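Local coordinates for alpha-ketoglutarate-dependent non-heme iron oxygenase EasH (Aspergillus japonicus, PDB 5M0T) that acts as an iron(II)- and 2-oxoglutarate-dependent oxidase in the biosynthesis of the ergot alkaloid cycloclavine, at the interface of chains A and B. Sequence-based numbering; all coordinates share one arbitrary frame. Chains: chain A/B, Alpha-ketoglutarate-dependent non-heme iron oxygenase EasH.

All three contacts belong to a two-fold symmetric interface between identical chains, probably that of a dimer. Contact 1 and contact 3 lie side by side on chain B, their C-alpha centres about 11 Å apart, and share B:Gln67 of helix 66-71. Contact 2 falls on chain A, its C-alpha centre about 29 Å from that of contact 1 and about 32 Å from that of contact 3. It overlaps contact 3's twin: residue 276 of one chain meets residues 71, 76 and 78 of the other in both. Each chain lends residues 268 to 277 to its partner, reaching A:Leu71 or B:Leu71 of the 2-oxoglutarate pocket.

Contact 1: the interface of chains A and B. Residues chain A 268-270; chain B 64-67, 136-137.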
# COMPACT_ATOMS: atom_id res chain seq x y z
N GLY A 268 -3.11 0.04 -14.56
CA GLY A 268 -3.96 1.07 -15.16
C GLY A 268 -4.74 1.93 -14.18
O GLY A 268 -5.33 2.91 -14.58
N VAL A 269 -4.70 1.56 -12.89
CA VAL A 269 -5.39 2.28 -11.83
C VAL A 269 -4.37 3.24 -11.24
O VAL A 269 -3.34 2.79 -10.75
CB VAL A 269 -5.88 1.33 -10.69
CG1 VAL A 269 -6.72 2.09 -9.66
CG2 VAL A 269 -6.66 0.13 -11.23
N ASP A 270 -4.64 4.53 -11.29
CA ASP A 270 -3.76 5.50 -10.66
C ASP A 270 -4.05 5.48 -9.18
O ASP A 270 -5.19 5.67 -8.78
CB ASP A 270 -3.94 6.92 -11.21
CG ASP A 270 -3.23 7.13 -12.54
OD1 ASP A 270 -2.46 6.25 -12.97
OD2 ASP A 270 -3.43 8.19 -13.17
N LYS B 64 -6.05 9.18 -18.41
CA LYS B 64 -5.78 7.82 -18.95
C LYS B 64 -5.66 6.75 -17.84
O LYS B 64 -4.77 5.89 -17.89
CB LYS B 64 -4.52 7.81 -19.85
CG LYS B 64 -4.57 8.69 -21.10
CD LYS B 64 -3.21 8.78 -21.79
CE LYS B 64 -2.79 7.45 -22.41
NZ LYS B 64 -1.55 7.54 -23.23
N SER B 65 -6.57 6.81 -16.87
CA SER B 65 -6.55 5.92 -15.68
C SER B 65 -7.88 5.19 -15.44
O SER B 65 -8.87 5.45 -16.12
CB SER B 65 -6.17 6.73 -14.43
OG SER B 65 -7.15 7.71 -14.10
N TYR B 66 -7.87 4.26 -14.49
CA TYR B 66 -9.09 3.57 -14.01
C TYR B 66 -10.08 4.57 -13.40
O TYR B 66 -11.28 4.49 -13.64
CB TYR B 66 -8.74 2.47 -12.98
CG TYR B 66 -9.76 1.36 -12.80
CD1 TYR B 66 -9.99 0.43 -13.82
CD2 TYR B 66 -10.46 1.20 -11.59
CE1 TYR B 66 -10.89 -0.61 -13.66
CE2 TYR B 66 -11.36 0.15 -11.41
CZ TYR B 66 -11.57 -0.75 -12.46
OH TYR B 66 -12.48 -1.78 -12.35
N GLN B 67 -9.55 5.53 -12.63
CA GLN B 67 -10.34 6.63 -12.05
C GLN B 67 -11.17 7.33 -13.13
O GLN B 67 -12.39 7.46 -13.00
CB GLN B 67 -9.44 7.66 -11.33
CG GLN B 67 -9.12 7.33 -9.87
CD GLN B 67 -8.17 6.16 -9.69
OE1 GLN B 67 -7.64 5.60 -10.65
NE2 GLN B 67 -7.95 5.78 -8.46
N ASP B 136 -12.09 -3.87 -7.62
CA ASP B 136 -11.36 -3.92 -8.89
C ASP B 136 -10.31 -2.81 -9.08
O ASP B 136 -9.55 -2.85 -10.02
CB ASP B 136 -12.33 -4.02 -10.08
CG ASP B 136 -13.06 -5.39 -10.13
OD1 ASP B 136 -12.42 -6.44 -9.92
OD2 ASP B 136 -14.28 -5.42 -10.38
N GLY B 137 -10.25 -1.86 -8.15
CA GLY B 137 -9.12 -0.95 -8.04
C GLY B 137 -7.82 -1.57 -7.56
O GLY B 137 -6.76 -0.95 -7.70
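A:Gly268 and B:Tyr66 join by a backbone hydrogen bond of 2.9 Å from B:Tyr66 N to A:Gly268 O. The donor is the first residue of helix 66-71, so the loop carbonyl from chain A caps the amino end of that helix. In this subunit interface, probably that of a dimer, strand 269-271 and the loop before it dock on the start of the partner's helix. A:Val269 and B:Tyr66 lie alongside each other, pointing the same way. The CG2 methyl of A:Val269 rests 3.6 Å from B:Tyr66 CB and also touches CG at the root of the ring. With CG1 anti to the backbone N (chi1 -174°), A:Val269 points that other methyl at B:Gly137, 3.6 Å from its backbone O. B:Gly137 ends the 3-10 helix 134-137, whose first residue is the iron ligand B:Glu134, so strand 269-271 packs close to the metal-binding segment. The side chain of B:Gln67 crosses that of A:Val269 at about a right angle, and its amide reaches the backbone of A:Asp270; a bend at chi2 (71°) turns it there. A weak hydrogen bond runs from A:Asp270 N to B:Gln67 OE1. A:Asp270 O comes close to B:Gln67 NE2, but the amide hydrogens are not aimed at it, so no hydrogen bond forms. Farther along, the carboxylate of A:Asp270 settles over the side chain of B:Ser65. Its OD2 lies 3.3 Å from B:Ser65 CB and 3.9 Å from the hydroxyl OG.

Contact 2: the interface of chains A and B. Residues chain A 71, 76, 78, 116, 118, 237-238; chain B 273, 276.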
# COMPACT_ATOMS: atom_id res chain seq x y z
N LEU A 71 14.37 -9.12 13.41
CA LEU A 71 15.44 -8.09 13.51
C LEU A 71 16.07 -7.84 14.91
O LEU A 71 16.96 -7.00 15.03
CB LEU A 71 14.95 -6.75 12.92
CG LEU A 71 14.58 -6.75 11.43
CD1 LEU A 71 13.85 -5.47 11.05
CD2 LEU A 71 15.81 -6.95 10.54
N GLN A 76 20.83 -2.15 12.83
CA GLN A 76 20.08 -1.77 11.64
C GLN A 76 19.86 -0.26 11.52
O GLN A 76 19.68 0.44 12.53
CB GLN A 76 18.74 -2.54 11.53
CG GLN A 76 17.63 -2.17 12.52
CD GLN A 76 16.74 -0.98 12.12
OE1 GLN A 76 16.57 -0.68 10.94
NE2 GLN A 76 16.17 -0.31 13.12
N SER A 78 17.40 2.05 8.73
CA SER A 78 16.44 2.02 7.63
C SER A 78 16.07 3.46 7.22
O SER A 78 16.71 4.39 7.64
CB SER A 78 15.25 1.18 8.04
OG SER A 78 15.68 -0.14 8.31
N THR A 116 11.20 -1.17 1.73
CA THR A 116 12.16 -1.00 2.81
C THR A 116 13.58 -1.21 2.31
O THR A 116 13.82 -1.99 1.41
CB THR A 116 11.87 -1.94 4.03
OG1 THR A 116 12.88 -1.78 5.04
CG2 THR A 116 11.81 -3.41 3.62
N SER A 118 17.62 -1.35 4.30
CA SER A 118 18.35 -1.28 5.55
C SER A 118 19.80 -1.61 5.33
O SER A 118 20.14 -2.28 4.36
CB SER A 118 17.77 -2.26 6.60
OG SER A 118 16.35 -2.20 6.64
N VAL A 237 6.62 -0.67 3.77
CA VAL A 237 7.01 -0.78 5.17
C VAL A 237 7.53 0.57 5.71
O VAL A 237 7.26 0.93 6.86
CB VAL A 237 8.04 -1.91 5.38
CG1 VAL A 237 8.64 -1.86 6.77
CG2 VAL A 237 7.38 -3.26 5.13
N GLU A 238 8.26 1.31 4.87
CA GLU A 238 8.80 2.63 5.23
C GLU A 238 7.95 3.76 4.70
O GLU A 238 7.69 3.82 3.50
CB GLU A 238 10.22 2.77 4.70
CG GLU A 238 11.21 1.84 5.40
CD GLU A 238 12.58 1.88 4.77
OE1 GLU A 238 12.84 2.74 3.89
OE2 GLU A 238 13.41 1.02 5.15
N THR B 273 6.29 2.80 8.61
CA THR B 273 7.15 3.06 9.74
C THR B 273 8.22 4.10 9.43
O THR B 273 8.45 4.45 8.26
CB THR B 273 7.86 1.75 10.12
OG1 THR B 273 8.72 1.36 9.05
CG2 THR B 273 6.83 0.64 10.36
N LEU B 276 11.71 1.40 10.49
CA LEU B 276 11.06 0.15 10.92
C LEU B 276 10.38 0.20 12.32
O LEU B 276 9.77 -0.79 12.74
CB LEU B 276 12.04 -1.02 10.85
CG LEU B 276 12.79 -1.23 9.54
CD1 LEU B 276 13.86 -2.30 9.70
CD2 LEU B 276 11.81 -1.59 8.44
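A:Val237 O is gripped by two donors of one residue, B:Thr273 N and the hydroxyl OG1 of B:Thr273, each 2.7 Å away. They come from opposite faces of the carbonyl plane: the amide tilts 23° from it, and the hydroxyl stands 41° out on the other side. In this phytanoyl-CoA dioxygenase-like oxygenase of the double-stranded beta-helix family, the pinch secures the partner's C-terminal segment, and A:Glu238 forms a parallel beta bridge with B:Thr273. A chi1 of 65° sets the threonine OG1 between its own backbone N and carbonyl carbon, on the side where it can share the acceptor with the amide. Three residues on, B:Leu276 inserts its forked end among chain A side chains. Its CD2 branch lies 3.6 Å from A:Val237 CG1, and the same methyl approaches the hydroxyl OG1 of A:Thr116. Its CD1 branch meets A:Leu71 CD1 tightly at 3.4 Å, the two side chains crossing at about a right angle. The polar groups round the leucine are engaged with one another. A:Ser78 OG donates to A:Gln76 OE1 at 2.8 Å, nearly along the C=O axis, which helps fix the amide's rotation, and the same hydroxyl pairs with A:Ser118 OG. On the CD2 side, A:Thr116 OG1 donates to A:Glu238 OE2 at 2.9 Å, meeting the carboxylate from above its plane and tying the strand 112-117 to the loop that receives B:Thr273.

Contact 3: the interface of chains A and B. Residues chain A 275-277; chain B 59, 67, 71, 76, 78.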
# COMPACT_ATOMS: atom_id res chain seq x y z
N ASP A 275 -6.23 14.49 -5.09
CA ASP A 275 -7.56 14.69 -5.63
C ASP A 275 -7.92 13.70 -6.76
O ASP A 275 -8.65 14.05 -7.69
CB ASP A 275 -7.67 16.15 -6.12
CG ASP A 275 -9.10 16.64 -6.22
OD1 ASP A 275 -10.04 15.96 -5.74
OD2 ASP A 275 -9.27 17.73 -6.79
N LEU A 276 -7.40 12.48 -6.67
CA LEU A 276 -7.54 11.45 -7.72
C LEU A 276 -6.77 11.71 -9.04
O LEU A 276 -6.79 10.87 -9.94
CB LEU A 276 -9.02 11.16 -8.01
CG LEU A 276 -9.89 10.84 -6.79
CD1 LEU A 276 -11.35 10.70 -7.20
CD2 LEU A 276 -9.43 9.55 -6.10
N LYS A 277 -6.09 12.85 -9.13
CA LYS A 277 -5.29 13.22 -10.30
C LYS A 277 -3.81 13.05 -9.88
O LYS A 277 -3.52 12.70 -8.73
CB LYS A 277 -5.58 14.68 -10.74
CG LYS A 277 -7.04 15.18 -10.75
CD LYS A 277 -7.72 15.12 -12.12
N TRP B 59 -14.44 17.05 -13.24
CA TRP B 59 -13.33 16.12 -13.47
C TRP B 59 -12.57 16.49 -14.76
O TRP B 59 -13.18 16.55 -15.84
CB TRP B 59 -13.82 14.67 -13.56
CG TRP B 59 -12.74 13.68 -13.94
CD1 TRP B 59 -12.39 13.28 -15.21
CD2 TRP B 59 -11.86 12.99 -13.05
NE1 TRP B 59 -11.35 12.39 -15.16
CE2 TRP B 59 -11.00 12.18 -13.85
CE3 TRP B 59 -11.71 12.96 -11.66
CZ2 TRP B 59 -10.02 11.36 -13.28
CZ3 TRP B 59 -10.73 12.14 -11.11
CH2 TRP B 59 -9.90 11.35 -11.92
N GLN B 67 -9.55 5.53 -12.63
CA GLN B 67 -10.34 6.63 -12.05
C GLN B 67 -11.17 7.33 -13.13
O GLN B 67 -12.39 7.46 -13.00
CB GLN B 67 -9.44 7.66 -11.33
CG GLN B 67 -9.12 7.33 -9.87
CD GLN B 67 -8.17 6.16 -9.69
OE1 GLN B 67 -7.64 5.60 -10.65
NE2 GLN B 67 -7.95 5.78 -8.46
N LEU B 71 -15.26 8.09 -13.44
CA LEU B 71 -15.52 9.45 -12.91
C LEU B 71 -15.68 10.60 -13.94
O LEU B 71 -15.88 11.75 -13.55
CB LEU B 71 -14.44 9.84 -11.87
CG LEU B 71 -14.35 8.97 -10.61
CD1 LEU B 71 -13.10 9.31 -9.83
CD2 LEU B 71 -15.59 9.11 -9.73
N GLN B 76 -16.50 16.33 -8.84
CA GLN B 76 -15.85 15.61 -7.75
C GLN B 76 -14.81 16.46 -7.02
O GLN B 76 -14.12 17.29 -7.62
CB GLN B 76 -15.25 14.27 -8.22
CG GLN B 76 -14.00 14.33 -9.12
CD GLN B 76 -12.66 14.44 -8.37
OE1 GLN B 76 -12.52 14.00 -7.22
NE2 GLN B 76 -11.65 15.01 -9.03
N SER B 78 -11.93 15.36 -3.94
CA SER B 78 -11.34 14.28 -3.14
C SER B 78 -10.25 14.87 -2.24
O SER B 78 -10.16 16.09 -2.12
CB SER B 78 -10.83 13.18 -4.06
OG SER B 78 -11.90 12.65 -4.82
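The loop 275-277 of chain A, between strand 269-271 and helix 279-282, lies against chain B where the loop bearing B:Trp59, helix 66-71 and strand 75-77 come together. A:Asp275 OD1 accepts a 2.7 Å hydrogen bond from B:Ser78 N, the amide lying almost in line with the carboxylate C-O bond. The carboxylate is brought to this amide by a chi1 of -158°, with CG roughly opposite the backbone N. B:Gln76 crosses the aspartate at a slant, amide and carboxylate planes 45° apart, and its NE2 makes a weak, 3.4 Å hydrogen bond to A:Asp275 O. Next in sequence, A:Leu276 sets its CB in plane at the edge of the B:Trp59 ring, 3.7 Å from CZ3. B:Gln76 CG also lies at the ring's rim. One face of the indole carries B:Leu71 CB toward its border, and the opposite face has A:Lys277 CD, of an incomplete side chain, 4.3 Å above the plane toward the rim. On its other side A:Leu276 CG lies 3.7 Å from B:Ser78 CB, and its CD1 meets B:Leu71 CD1, as in contact 2. The contact anchors chain A's C-terminal segment on chain B and probably helps brace B:Leu71, a residue of the 2-oxoglutarate pocket.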